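Local coordinates for protein 2-C-methyl-D-erythritol 2,4-cyclodiphosphate synthase (Francisella tularensis subsp. tularensis, PDB 3RE3) that probably catalyses the formation of 2-C-methyl-D-erythritol 2,4-cyclodiphosphate with release of CMP, a step of non-mevalonate isoprenoid biosynthesis, at residues G11-K16 against G43-H48; D101-A106 against N134-T139; I105-K110 against T140-F145. All coordinates share one frame; numbering follows the deposited sequence.

Contact 1: residues G11-K16 against G43-H48; sequences GYDVHK and GDVLIH. With POP (pyrophosphate 2-), chain E.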
# COMPACT_ATOMS: atom_id res chain seq x y z
N GLY A 11 -1.44 -0.61 -7.84
CA GLY A 11 -2.88 -0.41 -7.82
C GLY A 11 -3.56 -0.55 -6.46
O GLY A 11 -3.18 -1.35 -5.62
N TYR A 12 -4.66 0.17 -6.28
CA TYR A 12 -5.48 -0.03 -5.09
C TYR A 12 -6.94 0.06 -5.46
O TYR A 12 -7.39 1.09 -5.96
CB TYR A 12 -5.16 0.99 -4.02
CG TYR A 12 -6.08 0.90 -2.82
CD1 TYR A 12 -6.01 -0.17 -1.96
CD2 TYR A 12 -7.01 1.90 -2.56
CE1 TYR A 12 -6.84 -0.26 -0.86
CE2 TYR A 12 -7.85 1.82 -1.46
CZ TYR A 12 -7.76 0.74 -0.61
OH TYR A 12 -8.59 0.63 0.51
N ASP A 13 -7.71 -0.98 -5.19
CA ASP A 13 -9.12 -0.90 -5.48
C ASP A 13 -10.05 -1.29 -4.34
O ASP A 13 -9.72 -2.11 -3.49
CB ASP A 13 -9.47 -1.67 -6.75
CG ASP A 13 -10.78 -1.24 -7.32
OD1 ASP A 13 -11.13 -0.05 -7.14
OD2 ASP A 13 -11.48 -2.07 -7.93
N VAL A 14 -11.24 -0.69 -4.34
CA VAL A 14 -12.25 -1.02 -3.35
C VAL A 14 -13.56 -1.34 -4.03
O VAL A 14 -13.95 -0.66 -4.97
CB VAL A 14 -12.47 0.10 -2.33
CG1 VAL A 14 -13.69 -0.22 -1.47
CG2 VAL A 14 -11.24 0.26 -1.45
N HIS A 15 -14.20 -2.40 -3.58
CA HIS A 15 -15.52 -2.77 -4.05
C HIS A 15 -16.49 -2.76 -2.89
O HIS A 15 -16.24 -3.39 -1.87
CB HIS A 15 -15.50 -4.17 -4.64
CG HIS A 15 -16.82 -4.59 -5.21
ND1 HIS A 15 -17.42 -5.78 -4.90
CD2 HIS A 15 -17.66 -3.94 -6.05
CE1 HIS A 15 -18.57 -5.86 -5.54
NE2 HIS A 15 -18.74 -4.76 -6.24
N LYS A 16 -17.59 -2.02 -3.04
CA LYS A 16 -18.68 -2.05 -2.08
C LYS A 16 -19.64 -3.17 -2.43
O LYS A 16 -20.13 -3.25 -3.56
CB LYS A 16 -19.41 -0.70 -2.02
CG LYS A 16 -20.80 -0.76 -1.37
CD LYS A 16 -21.32 0.61 -0.89
CE LYS A 16 -21.56 1.58 -2.05
NZ LYS A 16 -21.78 2.99 -1.58
N GLY A 43 -17.61 -5.03 -11.34
CA GLY A 43 -16.19 -4.81 -11.20
C GLY A 43 -15.47 -5.92 -10.47
O GLY A 43 -15.91 -6.35 -9.40
N ASP A 44 -14.35 -6.37 -11.06
CA ASP A 44 -13.43 -7.29 -10.40
C ASP A 44 -12.34 -6.47 -9.71
O ASP A 44 -11.48 -5.87 -10.34
CB ASP A 44 -12.83 -8.21 -11.46
CG ASP A 44 -11.82 -9.20 -10.90
OD1 ASP A 44 -11.20 -8.93 -9.84
OD2 ASP A 44 -11.64 -10.25 -11.54
N VAL A 45 -12.37 -6.47 -8.39
CA VAL A 45 -11.50 -5.58 -7.62
C VAL A 45 -10.01 -5.88 -7.86
O VAL A 45 -9.19 -4.95 -7.91
CB VAL A 45 -11.88 -5.58 -6.11
CG1 VAL A 45 -11.56 -6.91 -5.46
CG2 VAL A 45 -11.21 -4.46 -5.37
N LEU A 46 -9.65 -7.15 -8.01
CA LEU A 46 -8.24 -7.50 -8.19
C LEU A 46 -7.73 -7.13 -9.57
O LEU A 46 -6.70 -6.48 -9.71
CB LEU A 46 -7.99 -8.98 -7.88
CG LEU A 46 -6.50 -9.34 -7.85
CD1 LEU A 46 -6.23 -10.70 -7.23
CD2 LEU A 46 -5.94 -9.31 -9.25
N ILE A 47 -8.44 -7.55 -10.61
CA ILE A 47 -7.99 -7.25 -11.95
C ILE A 47 -7.93 -5.74 -12.12
O ILE A 47 -7.11 -5.21 -12.87
CB ILE A 47 -8.87 -7.92 -13.00
CG1 ILE A 47 -8.65 -9.43 -12.96
CG2 ILE A 47 -8.57 -7.36 -14.39
CD1 ILE A 47 -9.19 -10.17 -14.16
N HIS A 48 -8.81 -5.04 -11.43
CA HIS A 48 -8.82 -3.59 -11.49
C HIS A 48 -7.54 -3.00 -10.88
O HIS A 48 -6.83 -2.25 -11.55
CB HIS A 48 -10.07 -3.04 -10.79
CG HIS A 48 -10.29 -1.58 -11.02
ND1 HIS A 48 -11.50 -1.08 -11.45
CD2 HIS A 48 -9.47 -0.51 -10.87
CE1 HIS A 48 -11.41 0.24 -11.56
NE2 HIS A 48 -10.20 0.60 -11.22
P1 POP E . -13.79 0.79 -7.94
O1 POP E . -12.69 1.29 -8.84
O2 POP E . -13.62 1.41 -6.57
O3 POP E . -15.12 1.22 -8.51
O POP E . -13.73 -0.82 -7.84
P2 POP E . -14.66 -1.83 -8.70
O4 POP E . -14.03 -3.20 -8.66
O5 POP E . -16.06 -1.89 -8.12
O6 POP E . -14.73 -1.38 -10.14
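Asp13 and Val45 meet where strand 6-16 passes the start of helix 45-57, with a bound pyrophosphate beside them. Asp13 and His15 belong to the Asp-Val-His motif of the YgbB family. In relatives, the two residues of this motif and a helix histidine equivalent to His48 hold the catalytic metal ion, so the site is probably the active site.

The Asp13 side chain can be followed outward. CB rests on the first helical turn, 3.5 Å from Val45 O and 3.6 Å from Val45 CG2. CG is anti to the backbone N (chi1 -161°), which carries the carboxylate across the imidazole of His48; CG stands 3.7 Å above that ring plane, offset toward the rim. At the tip, OD2 lies over the same face, 3.3 Å from His48 CG, and 3.5 Å from Val45 CG2, while OD1 is turned to the pyrophosphate at a spacing too close to be reliable.

Val45 fills the interval between the motif's two residues: its CG2 also touches Asp13 O, and its CB meets His15 CB at 4.2 Å. On the ligand side, the His48 ring has pyrophosphate O1 over the face Asp13 covers, and His15 offers CD2 to O5. The helix start is capped by Asp44, whose OD1 accepts from Ile47 N at 3.2 Å (N-H...O angle 169°), approached from above the carboxylate plane.

Contact 2: residues D101-A106 against N134-T139; sequences DCTIIA and NIKATT
Asp101 and Asn134, Cys102 and Ile135, and so on to Ile105 and Thr138 pair in register as neighbouring parallel strands, with an angle of 23° between their directions. The backbone ladder alternates: Cys102 N gives to Asn134 O, Lys136 N to Cys102 O, Ile104 N to Lys136 O, Thr138 N to Ile104 O and Ala106 N to Thr138 O.

The tight part is a buried polar cluster on the face of Asp101, Thr103, Asn134 and Lys136. Lys136 starts from the crowded position, CG between the backbone N and carbonyl carbon (chi1 50°), and its chain bends near the end, bringing NZ back over the partner strand. There NZ makes a salt bridge to Asp101 OD1 (2.8 Å), with weak hydrogen-bond geometry, donates to Thr103 OG1 (3.0 Å), and has a weak bond to Cys102 O (3.3 Å). Asp101 OD1 also accepts from Asn134 ND2 at 3.2 Å, on its syn side but 26° out of the carboxylate plane. His10 of the third subunit completes the cluster, with bonds to Asp101 OD2 and Thr103 OG1, and Gly61 N of that subunit bonds Asn134 OD1. Asp101 probably balances the lysine charge, and His10 O of the third subunit gives NZ a further acceptor.

Toward Thr138 and Thr139 the contact is looser and partly exposed. The methyls Thr103 CG2 and Thr138 CG2 meet at 4.1 Å, while Thr139 puts its CG2 against Ala106 O. A bound pyrophosphate lies about 4 Å from the Thr138 side chain (nearest atoms).

On the other face, Ile104 CD1 meets Ile135 CG2 at 3.8 Å, packed against Met118 of helix 115-126. That helix connects the strands as a beta-alpha-beta crossover, and strand 151-161 flanks 96-105 on its other side.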
# COMPACT_ATOMS: atom_id res chain seq x y z
N ASP A 101 2.73 -8.85 -7.08
CA ASP A 101 2.24 -9.23 -5.75
C ASP A 101 0.88 -8.62 -5.41
O ASP A 101 0.67 -7.42 -5.54
CB ASP A 101 3.27 -8.86 -4.68
CG ASP A 101 3.09 -9.68 -3.41
OD1 ASP A 101 2.27 -10.63 -3.43
OD2 ASP A 101 3.77 -9.40 -2.40
N CYS A 102 -0.06 -9.45 -4.96
CA CYS A 102 -1.41 -8.97 -4.68
C CYS A 102 -1.80 -9.28 -3.26
O CYS A 102 -1.56 -10.39 -2.76
CB CYS A 102 -2.44 -9.61 -5.61
SG CYS A 102 -2.11 -9.44 -7.35
N THR A 103 -2.40 -8.29 -2.60
CA THR A 103 -3.01 -8.50 -1.30
C THR A 103 -4.51 -8.16 -1.35
O THR A 103 -4.91 -7.01 -1.52
CB THR A 103 -2.31 -7.67 -0.21
OG1 THR A 103 -0.90 -7.91 -0.27
CG2 THR A 103 -2.84 -8.03 1.18
N ILE A 104 -5.33 -9.19 -1.21
CA ILE A 104 -6.76 -9.01 -1.08
C ILE A 104 -7.13 -8.80 0.38
O ILE A 104 -6.78 -9.60 1.23
CB ILE A 104 -7.50 -10.25 -1.59
CG1 ILE A 104 -7.11 -10.52 -3.04
CG2 ILE A 104 -9.01 -10.07 -1.42
CD1 ILE A 104 -7.62 -11.82 -3.57
N ILE A 105 -7.82 -7.70 0.65
CA ILE A 105 -8.27 -7.39 2.00
C ILE A 105 -9.77 -7.58 2.15
O ILE A 105 -10.55 -6.81 1.59
CB ILE A 105 -7.89 -5.95 2.36
CG1 ILE A 105 -6.42 -5.70 1.99
CG2 ILE A 105 -8.19 -5.67 3.84
CD1 ILE A 105 -5.90 -4.36 2.36
N ALA A 106 -10.17 -8.61 2.88
CA ALA A 106 -11.59 -8.94 3.03
C ALA A 106 -11.90 -9.63 4.35
O ALA A 106 -11.12 -10.46 4.80
CB ALA A 106 -12.02 -9.82 1.90
N ASN A 134 1.85 -13.41 -7.29
CA ASN A 134 1.48 -13.86 -5.97
C ASN A 134 0.20 -13.17 -5.54
O ASN A 134 0.04 -11.97 -5.73
CB ASN A 134 2.60 -13.51 -4.99
CG ASN A 134 2.53 -14.30 -3.73
OD1 ASN A 134 3.01 -15.43 -3.68
ND2 ASN A 134 1.90 -13.73 -2.71
N ILE A 135 -0.70 -13.95 -4.95
CA ILE A 135 -1.97 -13.45 -4.44
C ILE A 135 -2.14 -13.95 -3.02
O ILE A 135 -2.23 -15.16 -2.79
CB ILE A 135 -3.16 -14.01 -5.24
CG1 ILE A 135 -3.10 -13.60 -6.72
CG2 ILE A 135 -4.44 -13.57 -4.63
CD1 ILE A 135 -4.13 -14.31 -7.57
N LYS A 136 -2.18 -13.02 -2.07
CA LYS A 136 -2.47 -13.39 -0.68
C LYS A 136 -3.71 -12.66 -0.15
O LYS A 136 -4.08 -11.61 -0.67
CB LYS A 136 -1.26 -13.13 0.22
CG LYS A 136 -0.67 -11.75 0.05
CD LYS A 136 0.57 -11.59 0.88
CE LYS A 136 1.69 -11.08 0.03
NZ LYS A 136 1.18 -10.02 -0.89
N ALA A 137 -4.35 -13.22 0.86
CA ALA A 137 -5.54 -12.58 1.43
C ALA A 137 -5.40 -12.37 2.93
O ALA A 137 -5.03 -13.30 3.65
CB ALA A 137 -6.78 -13.39 1.11
N THR A 138 -5.67 -11.16 3.40
CA THR A 138 -5.69 -10.91 4.85
C THR A 138 -7.02 -10.25 5.29
O THR A 138 -7.88 -9.94 4.46
CB THR A 138 -4.47 -10.05 5.29
OG1 THR A 138 -4.30 -10.10 6.72
CG2 THR A 138 -4.61 -8.60 4.84
N THR A 139 -7.17 -10.03 6.58
CA THR A 139 -8.38 -9.41 7.12
C THR A 139 -8.00 -8.18 7.91
O THR A 139 -6.83 -7.95 8.20
CB THR A 139 -9.19 -10.33 8.06
OG1 THR A 139 -8.49 -10.49 9.31
CG2 THR A 139 -9.46 -11.68 7.42

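Contact 3: residues I105-K110 against T140-F145; sequences IAQAPK and TERLGF. With POP (pyrophosphate 2-), chain B.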
# COMPACT_ATOMS: atom_id res chain seq x y z
N ILE A 105 -7.82 -7.70 0.65
CA ILE A 105 -8.27 -7.39 2.00
C ILE A 105 -9.77 -7.58 2.15
O ILE A 105 -10.55 -6.81 1.59
CB ILE A 105 -7.89 -5.95 2.36
CG1 ILE A 105 -6.42 -5.70 1.99
CG2 ILE A 105 -8.19 -5.67 3.84
CD1 ILE A 105 -5.90 -4.36 2.36
N ALA A 106 -10.17 -8.61 2.88
CA ALA A 106 -11.59 -8.94 3.03
C ALA A 106 -11.90 -9.63 4.35
O ALA A 106 -11.12 -10.46 4.80
CB ALA A 106 -12.02 -9.82 1.90
N GLN A 107 -13.04 -9.31 4.96
CA GLN A 107 -13.47 -10.08 6.12
C GLN A 107 -14.14 -11.34 5.61
O GLN A 107 -14.17 -12.38 6.29
CB GLN A 107 -14.40 -9.26 7.02
CG GLN A 107 -14.51 -9.81 8.43
CD GLN A 107 -13.18 -9.79 9.16
OE1 GLN A 107 -12.35 -8.92 8.94
NE2 GLN A 107 -12.99 -10.76 10.05
N ALA A 108 -14.65 -11.25 4.39
CA ALA A 108 -15.26 -12.37 3.69
C ALA A 108 -15.68 -11.90 2.29
O ALA A 108 -15.67 -10.70 2.02
CB ALA A 108 -16.45 -12.91 4.48
N PRO A 109 -16.00 -12.84 1.37
CA PRO A 109 -16.01 -14.31 1.52
C PRO A 109 -14.63 -14.89 1.76
O PRO A 109 -13.63 -14.17 1.69
CB PRO A 109 -16.53 -14.79 0.16
CG PRO A 109 -16.17 -13.69 -0.79
CD PRO A 109 -16.34 -12.43 -0.00
N LYS A 110 -14.56 -16.20 1.98
CA LYS A 110 -13.26 -16.81 2.21
C LYS A 110 -12.57 -17.04 0.85
O LYS A 110 -13.09 -17.75 -0.01
CB LYS A 110 -13.37 -18.09 3.02
CG LYS A 110 -12.05 -18.48 3.67
CD LYS A 110 -11.99 -19.96 4.03
CE LYS A 110 -10.61 -20.35 4.56
NZ LYS A 110 -10.26 -19.69 5.86
N THR A 140 -9.01 -7.38 8.22
CA THR A 140 -8.83 -6.24 9.10
C THR A 140 -9.14 -6.62 10.54
O THR A 140 -9.20 -5.77 11.41
CB THR A 140 -9.69 -5.09 8.67
OG1 THR A 140 -11.02 -5.57 8.47
CG2 THR A 140 -9.16 -4.54 7.35
N GLU A 141 -9.39 -7.90 10.77
CA GLU A 141 -9.73 -8.38 12.11
C GLU A 141 -11.01 -7.73 12.62
O GLU A 141 -11.09 -7.29 13.76
CB GLU A 141 -8.57 -8.16 13.09
CG GLU A 141 -7.35 -8.99 12.75
CD GLU A 141 -6.46 -9.31 13.95
OE1 GLU A 141 -6.44 -8.52 14.93
OE2 GLU A 141 -5.78 -10.35 13.91
N ARG A 142 -12.01 -7.69 11.74
CA ARG A 142 -13.34 -7.12 12.01
C ARG A 142 -13.35 -5.63 12.33
O ARG A 142 -14.22 -5.18 13.04
CB ARG A 142 -14.07 -7.89 13.13
CG ARG A 142 -13.92 -9.40 13.07
CD ARG A 142 -14.96 -10.12 13.89
NE ARG A 142 -15.74 -10.99 13.03
CZ ARG A 142 -15.42 -12.25 12.79
NH1 ARG A 142 -14.34 -12.78 13.35
NH2 ARG A 142 -16.18 -12.99 11.99
N LEU A 143 -12.41 -4.88 11.79
CA LEU A 143 -12.34 -3.45 12.06
C LEU A 143 -12.55 -2.65 10.77
O LEU A 143 -12.18 -3.10 9.69
CB LEU A 143 -10.98 -3.10 12.64
CG LEU A 143 -10.53 -3.78 13.92
CD1 LEU A 143 -9.05 -3.55 14.14
CD2 LEU A 143 -11.33 -3.25 15.11
N GLY A 144 -13.12 -1.45 10.88
CA GLY A 144 -13.29 -0.59 9.72
C GLY A 144 -14.32 -1.16 8.77
O GLY A 144 -14.94 -2.18 9.05
N PHE A 145 -14.52 -0.49 7.64
CA PHE A 145 -15.57 -0.88 6.72
C PHE A 145 -15.41 -2.31 6.22
O PHE A 145 -16.39 -2.99 5.94
CB PHE A 145 -15.76 0.15 5.58
CG PHE A 145 -14.66 0.15 4.54
CD1 PHE A 145 -14.70 -0.72 3.46
CD2 PHE A 145 -13.61 1.06 4.62
CE1 PHE A 145 -13.70 -0.71 2.49
CE2 PHE A 145 -12.60 1.08 3.64
CZ PHE A 145 -12.66 0.19 2.58
P1 POP B . -3.37 -10.54 11.46
O1 POP B . -2.71 -11.27 10.31
O2 POP B . -4.41 -9.59 10.91
O3 POP B . -4.04 -11.55 12.37
O POP B . -2.25 -9.72 12.29
P2 POP B . -1.56 -10.24 13.66
O4 POP B . -0.30 -9.44 13.88
O5 POP B . -2.50 -10.05 14.84
O6 POP B . -1.19 -11.70 13.54
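This is a loop-to-loop contact in which Gln107 meets Arg142 and Ile105 meets Thr140, at and just beyond the ends of two neighbouring parallel strands, 96-105 and 133-138. It is small, burying 215 Å² in all, and Gln107 supplies the largest single share.

Gln107 has CG anti to the backbone N (chi1 -161°) and bends at the next bond, which turns its amide to the opposing loop. OE1 accepts from Arg142 N at 3.1 Å in a fairly straight bond, but the donor stands 57° out of the carbonyl plane rather than on a lone pair. The other branch, NE2, lies 3.4 Å from Arg142 CG and over one face of the guanidinium, close to its centre. The two side chains cross at about a right angle, with the amide and guanidinium planes 52° apart. Glu141 and Arg142 both have positive phi, in the left-handed helical region, and the loop turns sharply here.

Such loops after the strands of the YgbB fold border the active sites between subunits in relatives, where the Ala-Pro-Lys loop helps form the cytidine pocket; residues 108-110 have that sequence, with a cis peptide before Pro109, consistent with their serving this way here. A pyrophosphate lies by loop 140-145, its O3 2.6 Å from Glu141 OE2, while Glu141 OE1 accepts from Lys16 N of the third subunit.

Next to the Gln107-Arg142 pair, Ile105 CG2 touches Thr140 CG2 at 3.8 Å, with Tyr12 of the third subunit also against Ile105. Thr140 OG1 donates to Leu143 O at 3.0 Å, in the carbonyl plane on a lone pair.

In the fold
From the N terminus, contact 1 closes first, returning the chain to strand 6-16 after the excursion that contains the hairpin strands 24-26 and 29-31. Contacts 2 and 3 come later and start from the same stretch, the end of strand 96-105, sharing Ile105 and Ala106; each is met in the same order after helix 115-126, contact 2 by strand 133-138 and contact 3 by the loop that follows it. Leu46 CD1 reaches Ile104 CD1 at 4.1 Å, tying helix 45-57 to the strand pair of contact 2, and Val14 CG1 meets Phe145 CE1 at 4.0 Å, joining contacts 1 and 3 across the sheet's other face.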